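Local structure of uncharacterized CBS-domain protein (Klebsiella pneumoniae subsp. pneumoniae, 3HF7) at residues E13-D18 and S33-I38; S50-R55 and R74-I79. The protein is of unknown function, but its CBS-domain pair, one part of a longer membrane protein, binds adenosine monophosphate. One frame throughout, in Å; residues are numbered along the deposited sequence.

Interaction 1: E13-D18 and S33-I38; sequences EIVGID and SPHGRI. With AMP (adenosine monophosphate), chain B.
V15 pushes its two methyls into the angle between P34, H35 and I38, while its backbone holds the adenine of AMP. With CG1 anti to the backbone N (chi1 -180°), CG1 touches both I38 CG2 and P34 CD, 3.9 Å from each. The other methyl, CG2, meets the proline tip to tip, 3.9 Å from P34 CG, and also sits in the plane of the H35 imidazole, at the edge by CD2. The imidazole turns one face to the base: AMP C4 stands 3.6 Å above the ring plane, over its centre, so that histidine covers one side of the purine. From the same ring, ND1 donates to the phosphate, with 2.7 Å between H35 ND1 and AMP O1P, and the G36 amide grips AMP O2P. The contact belongs to a beta-alpha-beta unit of the CBS fold, in which strand 16-18 passes through helix 23-31 into the parallel strand 37-41, and AMP lies at the end of the unit where the two strands begin. The rim of the purine is read there by backbone atoms: V15 N donates to AMP N1 (2.9 Å), and the exocyclic N6 gives its hydrogens to V15 O and R37 O, a pattern that suits adenine. T117 and D120 hydrogen-bond to AMP as well. Further along the strands, I38 places CG1 between its own backbone N and carbonyl carbon (chi1 49°), and its CD1 meets I17 CD1 where the two side chains cross obliquely, under the cover of L30 from helix 23-31. Between V15 and I17, G16 presents only its backbone to I38, with G16 CA 4.3 Å from I38 CB.

Interaction 2: S50-R55 and R74-I79; sequences SMLRVR and RAADEI
A single antiparallel bridge, the hydrogen-bonded pair of M51 and D77, ties edge strand 48-53 of the three-stranded sheet to the chain that leaves helix 69-75. M51 N donates to D77 O (2.6 Å), and D77 N returns a bond to M51 O. Beside the bridge, R53 and D77 form a salt bridge, their side chains crossing at about a right angle: R53 NE gives its hydrogen to the syn lone pair of D77 OD2, 3.0 Å away, with the guanidinium and carboxylate planes only 26° apart. D77 CG lies beside its backbone N, anti to the carbonyl carbon (chi1 -48°), and from there the carboxylate reaches R53 NE. A76 CB fits between S50 and L52, 3.3 Å from S50 OG and 3.8 Å from L52 CD2, and the same leucine methyl also touches A75 CB. Past the bridge, I79 lays CG1 against the backbone of S50, 3.6 Å from S50 C. Around the contact, S50 pairs with L40 of strand 37-41, L52 and A75 pack on helix 54-61 through A57 and L60, and M51 and I79 reach L104 of strand 102-106 in the other sheet.

How the interactions relate
The two interactions come in series along the chain, interaction 1 closing before interaction 2 opens, and their centres lie about 11 Å apart. They share the three-stranded sheet, in which 16-18, 37-41 and 48-53 follow one another: interaction 1 joins the first two strands, and interaction 2 adds segment 74-79 at the third. Between strands 37-41 and 48-53, a probable hydrogen bond runs from L52 N to I38 O; just beyond the strand ends, where helix 54-61 begins, another links V54 N to G36 O, while R37 CD packs on R53 CG. The AMP-binding residues 35-37 are thus directly connected to the strand that pairs with segment 74-79, which leads on to strand 81-83 of the other sheet.

Interaction 1: E13-D18 and S33-I38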
# COMPACT_ATOMS: atom_id res chain seq x y z
N GLU A 13 -2.26 -10.50 -4.92
CA GLU A 13 -2.11 -9.59 -6.04
C GLU A 13 -1.59 -8.23 -5.61
O GLU A 13 -1.58 -7.28 -6.40
CB GLU A 13 -3.46 -9.38 -6.70
CG GLU A 13 -4.24 -10.63 -6.89
CD GLU A 13 -4.80 -10.69 -8.27
OE1 GLU A 13 -6.02 -10.41 -8.45
OE2 GLU A 13 -4.00 -10.98 -9.19
N ILE A 14 -1.20 -8.11 -4.35
CA ILE A 14 -0.63 -6.88 -3.85
C ILE A 14 0.80 -6.76 -4.36
O ILE A 14 1.62 -7.65 -4.12
CB ILE A 14 -0.67 -6.84 -2.31
CG1 ILE A 14 -2.12 -6.90 -1.83
CG2 ILE A 14 -0.03 -5.58 -1.80
CD1 ILE A 14 -2.33 -6.75 -0.33
N VAL A 15 1.08 -5.68 -5.08
CA VAL A 15 2.45 -5.35 -5.49
C VAL A 15 3.20 -4.64 -4.36
O VAL A 15 2.78 -3.59 -3.85
CB VAL A 15 2.50 -4.46 -6.76
CG1 VAL A 15 3.93 -4.16 -7.13
CG2 VAL A 15 1.77 -5.15 -7.92
N GLY A 16 4.31 -5.23 -3.96
CA GLY A 16 5.16 -4.66 -2.94
C GLY A 16 6.57 -5.16 -3.17
O GLY A 16 6.83 -5.91 -4.12
N ILE A 17 7.49 -4.73 -2.32
CA ILE A 17 8.87 -5.15 -2.43
C ILE A 17 9.34 -5.70 -1.11
O ILE A 17 9.12 -5.12 -0.04
CB ILE A 17 9.83 -4.01 -2.87
CG1 ILE A 17 9.30 -3.27 -4.09
CG2 ILE A 17 11.21 -4.57 -3.19
CD1 ILE A 17 9.99 -1.91 -4.30
N ASP A 18 10.01 -6.84 -1.22
CA ASP A 18 10.77 -7.41 -0.14
C ASP A 18 12.01 -6.57 0.02
O ASP A 18 12.87 -6.52 -0.86
CB ASP A 18 11.16 -8.85 -0.47
CG ASP A 18 11.58 -9.63 0.76
OD1 ASP A 18 11.78 -8.99 1.82
OD2 ASP A 18 11.70 -10.87 0.65
N SER A 33 7.47 -0.38 -10.93
CA SER A 33 6.21 -0.44 -10.18
C SER A 33 5.00 -0.13 -11.07
O SER A 33 4.94 0.94 -11.68
CB SER A 33 6.25 0.53 -8.99
OG SER A 33 4.97 0.64 -8.37
N PRO A 34 4.04 -1.07 -11.17
CA PRO A 34 2.86 -0.81 -12.00
C PRO A 34 1.83 0.09 -11.33
O PRO A 34 0.80 0.36 -11.94
CB PRO A 34 2.29 -2.21 -12.23
CG PRO A 34 2.72 -2.99 -11.05
CD PRO A 34 4.08 -2.47 -10.68
N HIS A 35 2.10 0.57 -10.12
CA HIS A 35 1.14 1.38 -9.36
C HIS A 35 1.77 2.57 -8.64
O HIS A 35 2.98 2.64 -8.47
CB HIS A 35 0.44 0.50 -8.32
CG HIS A 35 -0.40 -0.57 -8.92
ND1 HIS A 35 -1.59 -0.30 -9.56
CD2 HIS A 35 -0.21 -1.91 -9.01
CE1 HIS A 35 -2.11 -1.43 -10.00
NE2 HIS A 35 -1.29 -2.42 -9.69
N GLY A 36 0.92 3.49 -8.18
CA GLY A 36 1.38 4.71 -7.50
C GLY A 36 1.92 4.52 -6.10
O GLY A 36 2.85 5.23 -5.68
N ARG A 37 1.33 3.60 -5.35
CA ARG A 37 1.85 3.24 -4.03
C ARG A 37 2.20 1.75 -4.02
O ARG A 37 1.60 0.96 -4.75
CB ARG A 37 0.83 3.56 -2.92
CG ARG A 37 -0.08 4.75 -3.16
CD ARG A 37 0.49 6.03 -2.58
NE ARG A 37 -0.17 6.52 -1.35
CZ ARG A 37 -0.97 7.59 -1.30
NH1 ARG A 37 -1.20 8.25 -2.43
NH2 ARG A 37 -1.53 8.00 -0.15
N ILE A 38 3.17 1.35 -3.21
CA ILE A 38 3.53 -0.07 -3.10
C ILE A 38 4.03 -0.39 -1.71
O ILE A 38 4.61 0.46 -1.04
CB ILE A 38 4.62 -0.50 -4.09
CG1 ILE A 38 5.79 0.47 -4.05
CG2 ILE A 38 4.03 -0.67 -5.48
CD1 ILE A 38 7.09 -0.19 -3.83
P AMP B . -2.74 3.19 -9.48
O1P AMP B . -2.28 2.11 -10.44
O2P AMP B . -1.85 3.43 -8.28
O3P AMP B . -3.20 4.48 -10.11
O5' AMP B . -4.12 2.62 -8.86
C5' AMP B . -5.08 1.89 -9.64
C4' AMP B . -5.76 0.80 -8.82
O4' AMP B . -4.94 -0.37 -8.76
C3' AMP B . -6.05 1.19 -7.37
O3' AMP B . -7.36 1.76 -7.17
C2' AMP B . -5.90 -0.11 -6.61
O2' AMP B . -7.15 -0.78 -6.52
C1' AMP B . -4.98 -0.96 -7.45
N9 AMP B . -3.67 -0.92 -6.75
C8 AMP B . -3.09 0.22 -6.33
N7 AMP B . -1.92 -0.02 -5.71
C5 AMP B . -1.72 -1.34 -5.71
C6 AMP B . -0.66 -2.22 -5.20
N6 AMP B . 0.43 -1.70 -4.57
N1 AMP B . -0.81 -3.55 -5.40
C2 AMP B . -1.89 -4.07 -6.03
N3 AMP B . -2.90 -3.30 -6.51
C4 AMP B . -2.87 -1.94 -6.39

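Interaction 2: S50-R55 and R74-I79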
# COMPACT_ATOMS: atom_id res chain seq x y z
N SER A 50 5.71 -0.46 5.52
CA SER A 50 5.24 0.87 5.14
C SER A 50 4.66 0.89 3.74
O SER A 50 4.79 -0.07 2.98
CB SER A 50 6.40 1.86 5.27
OG SER A 50 7.56 1.32 4.67
N MET A 51 4.00 2.00 3.42
CA MET A 51 3.44 2.20 2.09
C MET A 51 4.24 3.33 1.44
O MET A 51 4.39 4.40 2.03
CB MET A 51 1.95 2.53 2.20
CG MET A 51 1.23 2.58 0.88
SD MET A 51 0.89 0.96 0.17
CE MET A 51 -0.21 0.27 1.42
N LEU A 52 4.77 3.07 0.25
CA LEU A 52 5.73 3.98 -0.37
C LEU A 52 5.10 4.58 -1.59
O LEU A 52 4.63 3.84 -2.47
CB LEU A 52 7.01 3.22 -0.74
CG LEU A 52 8.37 3.86 -1.08
CD1 LEU A 52 8.68 3.81 -2.57
CD2 LEU A 52 8.55 5.28 -0.52
N ARG A 53 5.06 5.91 -1.64
CA ARG A 53 4.56 6.58 -2.83
C ARG A 53 5.68 6.54 -3.83
O ARG A 53 6.73 7.14 -3.63
CB ARG A 53 4.13 8.01 -2.53
CG ARG A 53 2.92 8.03 -1.65
CD ARG A 53 2.59 9.40 -1.16
NE ARG A 53 3.39 9.76 -0.01
CZ ARG A 53 4.37 10.67 -0.04
NH1 ARG A 53 4.66 11.30 -1.18
NH2 ARG A 53 5.07 10.94 1.07
N VAL A 54 5.46 5.76 -4.88
CA VAL A 54 6.46 5.56 -5.92
C VAL A 54 6.98 6.89 -6.49
O VAL A 54 8.20 7.11 -6.56
CB VAL A 54 5.91 4.63 -7.03
CG1 VAL A 54 6.94 4.36 -8.07
CG2 VAL A 54 5.48 3.31 -6.43
N ARG A 55 6.05 7.77 -6.87
CA ARG A 55 6.36 9.08 -7.46
C ARG A 55 7.33 9.86 -6.60
O ARG A 55 8.20 10.56 -7.12
CB ARG A 55 5.09 9.91 -7.68
CG ARG A 55 5.33 11.40 -7.76
CD ARG A 55 4.35 12.09 -8.69
NE ARG A 55 3.32 12.82 -7.95
CZ ARG A 55 2.17 12.29 -7.55
NH1 ARG A 55 1.86 10.99 -7.78
NH2 ARG A 55 1.33 13.07 -6.88
N ARG A 74 12.54 5.95 4.86
CA ARG A 74 12.09 7.11 5.60
C ARG A 74 11.13 7.94 4.75
O ARG A 74 10.45 8.82 5.26
CB ARG A 74 13.29 7.91 6.11
CG ARG A 74 14.27 7.01 6.85
CD ARG A 74 15.14 7.74 7.86
NE ARG A 74 16.28 8.40 7.22
CZ ARG A 74 16.35 9.70 6.94
NH1 ARG A 74 15.34 10.52 7.24
NH2 ARG A 74 17.46 10.19 6.36
N ALA A 75 11.06 7.62 3.45
CA ALA A 75 10.18 8.29 2.51
C ALA A 75 8.81 7.63 2.46
O ALA A 75 7.83 8.25 2.04
CB ALA A 75 10.80 8.29 1.14
N ALA A 76 8.74 6.37 2.87
CA ALA A 76 7.48 5.63 2.92
C ALA A 76 6.65 6.10 4.11
O ALA A 76 7.18 6.65 5.07
CB ALA A 76 7.74 4.15 2.98
N ASP A 77 5.33 5.91 4.00
CA ASP A 77 4.38 6.26 5.07
C ASP A 77 3.91 5.01 5.77
O ASP A 77 3.83 3.93 5.17
CB ASP A 77 3.16 6.95 4.49
CG ASP A 77 3.52 8.04 3.53
OD1 ASP A 77 4.01 9.11 4.00
OD2 ASP A 77 3.31 7.84 2.30
N GLU A 78 3.56 5.16 7.03
CA GLU A 78 3.03 4.03 7.75
C GLU A 78 1.80 3.52 7.04
O GLU A 78 1.06 4.28 6.45
CB GLU A 78 2.71 4.41 9.18
CG GLU A 78 3.77 3.89 10.14
CD GLU A 78 5.02 4.73 10.15
OE1 GLU A 78 6.10 4.22 9.77
OE2 GLU A 78 4.95 5.91 10.56
N ILE A 79 1.60 2.21 7.07
CA ILE A 79 0.43 1.64 6.45
C ILE A 79 -0.84 2.03 7.23
O ILE A 79 -0.84 2.07 8.47
CB ILE A 79 0.58 0.13 6.39
CG1 ILE A 79 1.83 -0.21 5.59
CG2 ILE A 79 -0.66 -0.50 5.78
CD1 ILE A 79 2.14 -1.69 5.52